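Local atomic coordinates of profilin (PDB entry 3D9Y), a protein that binds monomeric actin and phosphoinositide PIP2, restraining actin polymerization at high concentration and promoting it at low, and is essential for cytokinesis in fission yeast. Residues L11-R25 and A92-T106. Sequence-based numbering, arbitrary orientation.
Sequences LLGTGKIDRAAIVSR and ATKLCILVSHYPETT
The carboxylate of Asp18 meets the imidazole of His101 at the ring's edge, the two flat groups only 27° apart, though OD1 is modelled too near CD2 for the exact approach to be trusted. Firmer are Asp18 N to His101 O, a 3.0 Å hydrogen bond, and Asp18 CG against Pro103 CD at 3.8 Å. His101 CG stands anti to the backbone N (chi1 -177°), which sets the ring beside Asp18, while the aliphatic start of Arg19 runs alongside, Arg19 CB to His101 CB 3.9 Å. A glycine in place of Asp18 would remove the carboxylate and probably open a gap beside Pro103 and the imidazole. At the far end the Arg25 guanidinium has Thr93 O at its edge, and a water accepts weakly from Arg25 NH2 while donating to Thr93 O; small Ala92 brings CB to 3.6 Å from Arg25 NE. Between these ends, in antiparallel strands 19-24 and 96-102, Ala21/Val99 and Val23/Ile97 are hydrogen-bonded pairs with two bonds each. Branched Val23 and Ile97 suit extended backbone and cross, Val23 CG2 resting on Ile97 CB at 3.6 Å on the face shared with Ala21 and Val99. On the other face Ile22 CG1 lies against Leu98 CD2 at 3.8 Å, and Ser100, whose OG bonds to Thr115, receives Ile17 CD1. Helices 3-12 and 108-125 pack on this second face of the profilin sheet; strand 30-33 flanks 19-24, and strand 86-92 flanks 96-102.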
ATOM      1  N   LEU A  11      -6.785   9.130  -2.971  1.00 14.70           N
ATOM      2  CA  LEU A  11      -5.597   9.072  -2.114  1.00 14.76           C
ATOM      3  C   LEU A  11      -4.739  10.332  -2.239  1.00 14.59           C
ATOM      4  O   LEU A  11      -4.599  11.074  -1.275  1.00 15.74           O
ATOM      5  CB  LEU A  11      -4.798   7.796  -2.395  1.00 15.02           C
ATOM      6  CG  LEU A  11      -5.557   6.494  -2.087  1.00 15.46           C
ATOM      7  CD1 LEU A  11      -4.808   5.262  -2.562  1.00 16.78           C
ATOM      8  CD2 LEU A  11      -5.883   6.367  -0.612  1.00 15.53           C
ATOM      9  N   LEU A  12      -4.161  10.587  -3.409  1.00 14.28           N
ATOM     10  CA  LEU A  12      -3.370  11.817  -3.593  1.00 14.48           C
ATOM     11  C   LEU A  12      -4.166  13.105  -3.334  1.00 14.47           C
ATOM     12  O   LEU A  12      -3.611  14.095  -2.826  1.00 14.72           O
ATOM     13  CB  LEU A  12      -2.742  11.877  -4.985  1.00 14.12           C
ATOM     14  CG  LEU A  12      -1.804  10.752  -5.416  1.00 15.85           C
ATOM     15  CD1 LEU A  12      -1.105  11.105  -6.705  1.00 15.43           C
ATOM     16  CD2 LEU A  12      -0.814  10.454  -4.350  1.00 17.56           C
ATOM     17  N   GLY A  13      -5.453  13.096  -3.670  1.00 14.44           N
ATOM     18  CA  GLY A  13      -6.290  14.278  -3.522  1.00 13.99           C
ATOM     19  C   GLY A  13      -6.494  14.721  -2.080  1.00 13.79           C
ATOM     20  O   GLY A  13      -6.923  15.844  -1.839  1.00 13.32           O
ATOM     21  N   THR A  14      -6.179  13.843  -1.125  1.00 13.69           N
ATOM     22  CA  THR A  14      -6.294  14.187   0.289  1.00 13.89           C
ATOM     23  C   THR A  14      -5.214  15.157   0.771  1.00 13.87           C
ATOM     24  O   THR A  14      -5.389  15.807   1.798  1.00 13.70           O
ATOM     25  CB  THR A  14      -6.192  12.947   1.187  1.00 13.84           C
ATOM     26  OG1 THR A  14      -4.856  12.405   1.109  1.00 13.54           O
ATOM     27  CG2 THR A  14      -7.235  11.904   0.783  1.00 13.98           C
ATOM     28  N   GLY A  15      -4.072  15.198   0.082  1.00 13.54           N
ATOM     29  CA  GLY A  15      -2.943  16.018   0.527  1.00 14.54           C
ATOM     30  C   GLY A  15      -2.065  15.359   1.584  1.00 14.91           C
ATOM     31  O   GLY A  15      -1.064  15.939   2.005  1.00 15.10           O
ATOM     32  N   LYS A  16      -2.419  14.139   1.995  1.00 15.27           N
ATOM     33  CA  LYS A  16      -1.704  13.424   3.056  1.00 15.75           C
ATOM     34  C   LYS A  16      -0.865  12.251   2.527  1.00 15.78           C
ATOM     35  O   LYS A  16       0.008  11.738   3.230  1.00 15.52           O
ATOM     36  CB  LYS A  16      -2.696  12.882   4.095  1.00 16.42           C
ATOM     37  CG  LYS A  16      -3.743  13.877   4.619  1.00 18.40           C
ATOM     38  CD  LYS A  16      -3.207  14.848   5.633  1.00 20.55           C
ATOM     39  CE  LYS A  16      -4.364  15.654   6.254  1.00 20.86           C
ATOM     40  NZ  LYS A  16      -3.924  16.550   7.347  1.00 21.04           N
ATOM     41  N   ILE A  17      -1.171  11.807   1.310  1.00 15.76           N
ATOM     42  CA  ILE A  17      -0.535  10.666   0.681  1.00 16.35           C
ATOM     43  C   ILE A  17       0.023  11.161  -0.630  1.00 16.67           C
ATOM     44  O   ILE A  17      -0.731  11.643  -1.458  1.00 16.32           O
ATOM     45  CB  ILE A  17      -1.553   9.553   0.432  1.00 15.74           C
ATOM     46  CG1 ILE A  17      -1.965   8.940   1.777  1.00 16.28           C
ATOM     47  CG2 ILE A  17      -0.989   8.485  -0.516  1.00 16.18           C
ATOM     48  CD1 ILE A  17      -3.216   8.069   1.722  1.00 17.41           C
ATOM     49  N   ASP A  18       1.336  11.051  -0.807  1.00 17.09           N
ATOM     50  CA  ASP A  18       2.007  11.727  -1.927  1.00 17.61           C
ATOM     51  C   ASP A  18       2.312  10.809  -3.119  1.00 18.11           C
ATOM     52  O   ASP A  18       2.522  11.296  -4.237  1.00 18.67           O
ATOM     53  CB  ASP A  18       3.246  12.505  -1.446  1.00 17.84           C
ATOM     54  CG  ASP A  18       4.340  11.613  -0.899  1.00 18.19           C
ATOM     55  OD1 ASP A  18       4.059  10.453  -0.573  1.00 18.47           O
ATOM     56  OD2 ASP A  18       5.494  12.079  -0.796  1.00 20.49           O
ATOM     57  N   ARG A  19       2.300   9.493  -2.894  1.00 18.26           N
ATOM     58  CA  ARG A  19       2.379   8.504  -3.982  1.00 18.17           C
ATOM     59  C   ARG A  19       1.483   7.327  -3.625  1.00 18.20           C
ATOM     60  O   ARG A  19       1.276   7.040  -2.442  1.00 17.36           O
ATOM     61  CB  ARG A  19       3.817   8.004  -4.220  1.00 18.61           C
ATOM     62  CG  ARG A  19       4.937   9.008  -3.960  1.00 19.38           C
ATOM     63  CD  ARG A  19       6.295   8.449  -4.388  1.00 20.20           C
ATOM     64  NE  ARG A  19       6.566   8.699  -5.803  1.00 22.48           N
ATOM     65  CZ  ARG A  19       7.557   8.143  -6.503  1.00 23.35           C
ATOM     66  NH1 ARG A  19       8.407   7.288  -5.939  1.00 24.02           N
ATOM     67  NH2 ARG A  19       7.703   8.450  -7.785  1.00 24.49           N
ATOM     68  N   ALA A  20       0.948   6.651  -4.638  1.00 17.68           N
ATOM     69  CA  ALA A  20       0.055   5.515  -4.393  1.00 17.48           C
ATOM     70  C   ALA A  20      -0.058   4.567  -5.581  1.00 17.20           C
ATOM     71  O   ALA A  20       0.230   4.934  -6.733  1.00 17.02           O
ATOM     72  CB  ALA A  20      -1.333   5.999  -3.969  1.00 17.56           C
ATOM     73  N   ALA A  21      -0.478   3.341  -5.275  1.00 16.97           N
ATOM     74  CA  ALA A  21      -0.733   2.328  -6.275  1.00 17.01           C
ATOM     75  C   ALA A  21      -1.833   1.382  -5.815  1.00 16.80           C
ATOM     76  O   ALA A  21      -2.124   1.274  -4.618  1.00 16.44           O
ATOM     77  CB  ALA A  21       0.545   1.563  -6.590  1.00 16.96           C
ATOM     78  N   ILE A  22      -2.473   0.727  -6.781  1.00 17.08           N
ATOM     79  CA  ILE A  22      -3.459  -0.312  -6.495  1.00 17.22           C
ATOM     80  C   ILE A  22      -3.071  -1.535  -7.314  1.00 17.26           C
ATOM     81  O   ILE A  22      -2.865  -1.435  -8.513  1.00 17.29           O
ATOM     82  CB  ILE A  22      -4.890   0.128  -6.836  1.00 17.43           C
ATOM     83  CG1 ILE A  22      -5.244   1.382  -6.021  1.00 17.52           C
ATOM     84  CG2 ILE A  22      -5.879  -1.025  -6.580  1.00 17.36           C
ATOM     85  CD1 ILE A  22      -6.550   2.033  -6.384  1.00 17.85           C
ATOM     86  N   VAL A  23      -2.945  -2.679  -6.645  1.00 17.08           N
ATOM     87  CA  VAL A  23      -2.425  -3.897  -7.272  1.00 16.85           C
ATOM     88  C   VAL A  23      -3.316  -5.098  -6.948  1.00 16.25           C
ATOM     89  O   VAL A  23      -4.074  -5.071  -5.989  1.00 16.12           O
ATOM     90  CB  VAL A  23      -0.956  -4.165  -6.828  1.00 17.31           C
ATOM     91  CG1 VAL A  23      -0.072  -2.959  -7.125  1.00 17.80           C
ATOM     92  CG2 VAL A  23      -0.876  -4.489  -5.368  1.00 18.41           C
ATOM     93  N   SER A  24      -3.224  -6.154  -7.755  1.00 15.80           N
ATOM     94  CA  SER A  24      -4.028  -7.354  -7.526  1.00 15.93           C
ATOM     95  C   SER A  24      -3.611  -8.092  -6.246  1.00 15.70           C
ATOM     96  O   SER A  24      -2.421  -8.246  -5.989  1.00 15.59           O
ATOM     97  CB  SER A  24      -3.907  -8.305  -8.725  1.00 15.97           C
ATOM     98  OG  SER A  24      -4.566  -9.530  -8.453  1.00 16.59           O
ATOM     99  N   ARG A  25      -4.591  -8.560  -5.462  1.00 15.46           N
ATOM    100  CA  ARG A  25      -4.319  -9.380  -4.261  1.00 16.02           C
ATOM    101  C   ARG A  25      -3.499 -10.634  -4.598  1.00 15.97           C
ATOM    102  O   ARG A  25      -2.726 -11.115  -3.766  1.00 15.80           O
ATOM    103  CB  ARG A  25      -5.621  -9.825  -3.564  1.00 16.58           C
ATOM    104  CG  ARG A  25      -5.700  -9.550  -2.071  1.00 18.47           C
ATOM    105  CD  ARG A  25      -4.930 -10.527  -1.226  1.00 20.92           C
ATOM    106  NE  ARG A  25      -5.294 -10.440   0.193  1.00 21.28           N
ATOM    107  CZ  ARG A  25      -4.825 -11.242   1.155  1.00 23.08           C
ATOM    108  NH1 ARG A  25      -3.974 -12.222   0.874  1.00 22.58           N
ATOM    109  NH2 ARG A  25      -5.218 -11.067   2.419  1.00 24.16           N
ATOM    110  N   ALA A  92      -4.822  -4.834   2.237  1.00 13.80           N
ATOM    111  CA  ALA A  92      -5.444  -5.790   1.321  1.00 13.86           C
ATOM    112  C   ALA A  92      -6.972  -5.769   1.411  1.00 14.30           C
ATOM    113  O   ALA A  92      -7.549  -5.704   2.502  1.00 14.47           O
ATOM    114  CB  ALA A  92      -4.908  -7.192   1.604  1.00 14.32           C
ATOM    115  N   THR A  93      -7.621  -5.816   0.253  1.00 14.30           N
ATOM    116  CA  THR A  93      -9.077  -5.984   0.159  1.00 14.43           C
ATOM    117  C   THR A  93      -9.342  -7.418  -0.305  1.00 14.57           C
ATOM    118  O   THR A  93      -8.447  -8.263  -0.242  1.00 14.94           O
ATOM    119  CB  THR A  93      -9.717  -4.942  -0.802  1.00 14.56           C
ATOM    120  OG1 THR A  93      -9.311  -5.185  -2.158  1.00 15.18           O
ATOM    121  CG2 THR A  93      -9.328  -3.535  -0.411  1.00 15.15           C
ATOM    122  N   LYS A  94     -10.556  -7.710  -0.769  1.00 14.50           N
ATOM    123  CA  LYS A  94     -10.859  -9.049  -1.256  1.00 14.54           C
ATOM    124  C   LYS A  94     -10.033  -9.372  -2.495  1.00 14.38           C
ATOM    125  O   LYS A  94      -9.465 -10.458  -2.606  1.00 14.51           O
ATOM    126  CB  LYS A  94     -12.353  -9.190  -1.560  1.00 14.41           C
ATOM    127  CG  LYS A  94     -12.795 -10.624  -1.797  1.00 15.01           C
ATOM    128  CD  LYS A  94     -14.290 -10.734  -2.063  1.00 15.10           C
ATOM    129  CE  LYS A  94     -14.644 -10.365  -3.499  1.00 15.32           C
ATOM    130  NZ  LYS A  94     -16.098 -10.536  -3.803  1.00 15.11           N
ATOM    131  N   LEU A  95      -9.959  -8.414  -3.413  1.00 14.41           N
ATOM    132  CA  LEU A  95      -9.327  -8.611  -4.713  1.00 14.50           C
ATOM    133  C   LEU A  95      -8.067  -7.773  -4.960  1.00 14.61           C
ATOM    134  O   LEU A  95      -7.361  -8.014  -5.939  1.00 14.07           O
ATOM    135  CB  LEU A  95     -10.348  -8.313  -5.817  1.00 14.26           C
ATOM    136  CG  LEU A  95     -11.648  -9.125  -5.774  1.00 14.15           C
ATOM    137  CD1 LEU A  95     -12.543  -8.735  -6.935  1.00 13.44           C
ATOM    138  CD2 LEU A  95     -11.386 -10.627  -5.786  1.00 14.11           C
ATOM    139  N   CYS A  96      -7.778  -6.798  -4.091  1.00 15.17           N
ATOM    140  CA  CYS A  96      -6.642  -5.890  -4.304  1.00 15.65           C
ATOM    141  C   CYS A  96      -5.828  -5.552  -3.050  1.00 14.90           C
ATOM    142  O   CYS A  96      -6.180  -5.936  -1.921  1.00 14.05           O
ATOM    143  CB  CYS A  96      -7.098  -4.593  -4.989  1.00 16.72           C
ATOM    144  SG  CYS A  96      -8.896  -4.417  -5.213  1.00 23.78           S
ATOM    145  N   ILE A  97      -4.711  -4.867  -3.288  1.00 14.15           N
ATOM    146  CA  ILE A  97      -3.905  -4.251  -2.243  1.00 14.19           C
ATOM    147  C   ILE A  97      -3.719  -2.767  -2.569  1.00 14.21           C
ATOM    148  O   ILE A  97      -3.245  -2.425  -3.647  1.00 14.09           O
ATOM    149  CB  ILE A  97      -2.506  -4.887  -2.139  1.00 14.35           C
ATOM    150  CG1 ILE A  97      -2.599  -6.396  -1.895  1.00 13.75           C
ATOM    151  CG2 ILE A  97      -1.693  -4.202  -1.045  1.00 14.16           C
ATOM    152  CD1 ILE A  97      -1.355  -7.160  -2.317  1.00 14.02           C
ATOM    153  N   LEU A  98      -4.090  -1.902  -1.627  1.00 14.01           N
ATOM    154  CA  LEU A  98      -3.833  -0.471  -1.741  1.00 13.99           C
ATOM    155  C   LEU A  98      -2.442  -0.194  -1.163  1.00 14.14           C
ATOM    156  O   LEU A  98      -2.105  -0.715  -0.107  1.00 13.63           O
ATOM    157  CB  LEU A  98      -4.876   0.309  -0.952  1.00 14.60           C
ATOM    158  CG  LEU A  98      -6.348   0.038  -1.270  1.00 15.39           C
ATOM    159  CD1 LEU A  98      -7.231   0.969  -0.468  1.00 16.92           C
ATOM    160  CD2 LEU A  98      -6.626   0.183  -2.740  1.00 17.58           C
ATOM    161  N   VAL A  99      -1.644   0.580  -1.886  1.00 13.89           N
ATOM    162  CA  VAL A  99      -0.313   0.983  -1.454  1.00 13.76           C
ATOM    163  C   VAL A  99      -0.246   2.518  -1.391  1.00 14.17           C
ATOM    164  O   VAL A  99      -0.358   3.181  -2.426  1.00 12.90           O
ATOM    165  CB  VAL A  99       0.734   0.460  -2.435  1.00 14.13           C
ATOM    166  CG1 VAL A  99       2.129   0.840  -2.002  1.00 14.31           C
ATOM    167  CG2 VAL A  99       0.620  -1.061  -2.580  1.00 14.58           C
ATOM    168  N   SER A 100      -0.023   3.059  -0.193  1.00 13.70           N
ATOM    169  CA  SER A 100       0.056   4.519   0.043  1.00 14.20           C
ATOM    170  C   SER A 100       1.391   4.943   0.667  1.00 14.67           C
ATOM    171  O   SER A 100       1.752   4.447   1.716  1.00 14.33           O
ATOM    172  CB  SER A 100      -1.078   4.943   0.990  1.00 14.01           C
ATOM    173  OG  SER A 100      -2.349   4.868   0.350  1.00 14.50           O
ATOM    174  N   HIS A 101       2.107   5.861   0.019  1.00 14.62           N
ATOM    175  CA  HIS A 101       3.306   6.494   0.583  1.00 14.69           C
ATOM    176  C   HIS A 101       2.915   7.839   1.202  1.00 14.75           C
ATOM    177  O   HIS A 101       2.115   8.574   0.613  1.00 14.97           O
ATOM    178  CB  HIS A 101       4.350   6.709  -0.532  1.00 14.93           C
ATOM    179  CG  HIS A 101       5.651   7.276  -0.057  1.00 14.87           C
ATOM    180  ND1 HIS A 101       6.784   6.505   0.119  1.00 15.64           N
ATOM    181  CD2 HIS A 101       6.013   8.546   0.248  1.00 14.68           C
ATOM    182  CE1 HIS A 101       7.778   7.274   0.523  1.00 14.37           C
ATOM    183  NE2 HIS A 101       7.336   8.515   0.613  1.00 17.83           N
ATOM    184  N   TYR A 102       3.478   8.166   2.365  1.00 14.05           N
ATOM    185  CA  TYR A 102       3.266   9.463   3.007  1.00 14.88           C
ATOM    186  C   TYR A 102       4.588  10.172   3.362  1.00 15.15           C
ATOM    187  O   TYR A 102       5.574   9.519   3.703  1.00 15.77           O
ATOM    188  CB  TYR A 102       2.361   9.317   4.240  1.00 15.40           C
ATOM    189  CG  TYR A 102       2.942   8.476   5.363  1.00 14.80           C
ATOM    190  CD1 TYR A 102       3.642   9.071   6.399  1.00 15.63           C
ATOM    191  CD2 TYR A 102       2.772   7.091   5.398  1.00 16.39           C
ATOM    192  CE1 TYR A 102       4.183   8.328   7.434  1.00 16.36           C
ATOM    193  CE2 TYR A 102       3.305   6.337   6.441  1.00 15.88           C
ATOM    194  CZ  TYR A 102       4.007   6.968   7.457  1.00 16.43           C
ATOM    195  OH  TYR A 102       4.563   6.257   8.497  1.00 17.32           O
ATOM    196  N   PRO A 103       4.620  11.515   3.245  1.00 15.50           N
ATOM    197  CA  PRO A 103       5.781  12.333   3.603  1.00 15.78           C
ATOM    198  C   PRO A 103       5.887  12.647   5.095  1.00 16.20           C
ATOM    199  O   PRO A 103       4.986  12.320   5.861  1.00 15.94           O
ATOM    200  CB  PRO A 103       5.521  13.625   2.831  1.00 15.71           C
ATOM    201  CG  PRO A 103       4.053  13.751   2.854  1.00 15.64           C
ATOM    202  CD  PRO A 103       3.536  12.351   2.689  1.00 15.46           C
ATOM    203  N   GLU A 104       6.975  13.319   5.486  1.00 16.46           N
ATOM    204  CA  GLU A 104       7.238  13.639   6.897  1.00 17.33           C
ATOM    205  C   GLU A 104       6.127  14.435   7.596  1.00 17.55           C
ATOM    206  O   GLU A 104       5.976  14.366   8.820  1.00 17.79           O
ATOM    207  CB  GLU A 104       8.574  14.396   7.047  1.00 17.35           C
ATOM    208  CG  GLU A 104       8.638  15.747   6.322  1.00 18.24           C
ATOM    209  CD  GLU A 104       9.721  16.669   6.862  1.00 18.33           C
ATOM    210  OE1 GLU A 104      10.740  16.169   7.389  1.00 19.95           O
ATOM    211  OE2 GLU A 104       9.555  17.902   6.761  1.00 21.09           O
ATOM    212  N   THR A 105       5.351  15.182   6.826  1.00 17.91           N
ATOM    213  CA  THR A 105       4.399  16.120   7.407  1.00 18.22           C
ATOM    214  C   THR A 105       3.051  15.494   7.788  1.00 18.36           C
ATOM    215  O   THR A 105       2.225  16.144   8.435  1.00 18.68           O
ATOM    216  CB  THR A 105       4.199  17.337   6.478  1.00 18.26           C
ATOM    217  OG1 THR A 105       3.318  18.283   7.099  1.00 20.49           O
ATOM    218  CG2 THR A 105       3.665  16.915   5.122  1.00 17.41           C
ATOM    219  N   THR A 106       2.810  14.245   7.403  1.00 18.34           N
ATOM    220  CA  THR A 106       1.549  13.616   7.788  1.00 18.34           C
ATOM    221  C   THR A 106       1.809  12.554   8.855  1.00 18.43           C
ATOM    222  O   THR A 106       2.816  11.846   8.816  1.00 17.69           O
ATOM    223  CB  THR A 106       0.709  13.103   6.562  1.00 18.57           C
ATOM    224  OG1 THR A 106       0.585  11.678   6.577  1.00 18.94           O
ATOM    225  CG2 THR A 106       1.286  13.574   5.242  1.00 16.37           C
TER
HETATM  226  O   HOH W   1      -8.164 -10.169   1.910  1.00 59.96           O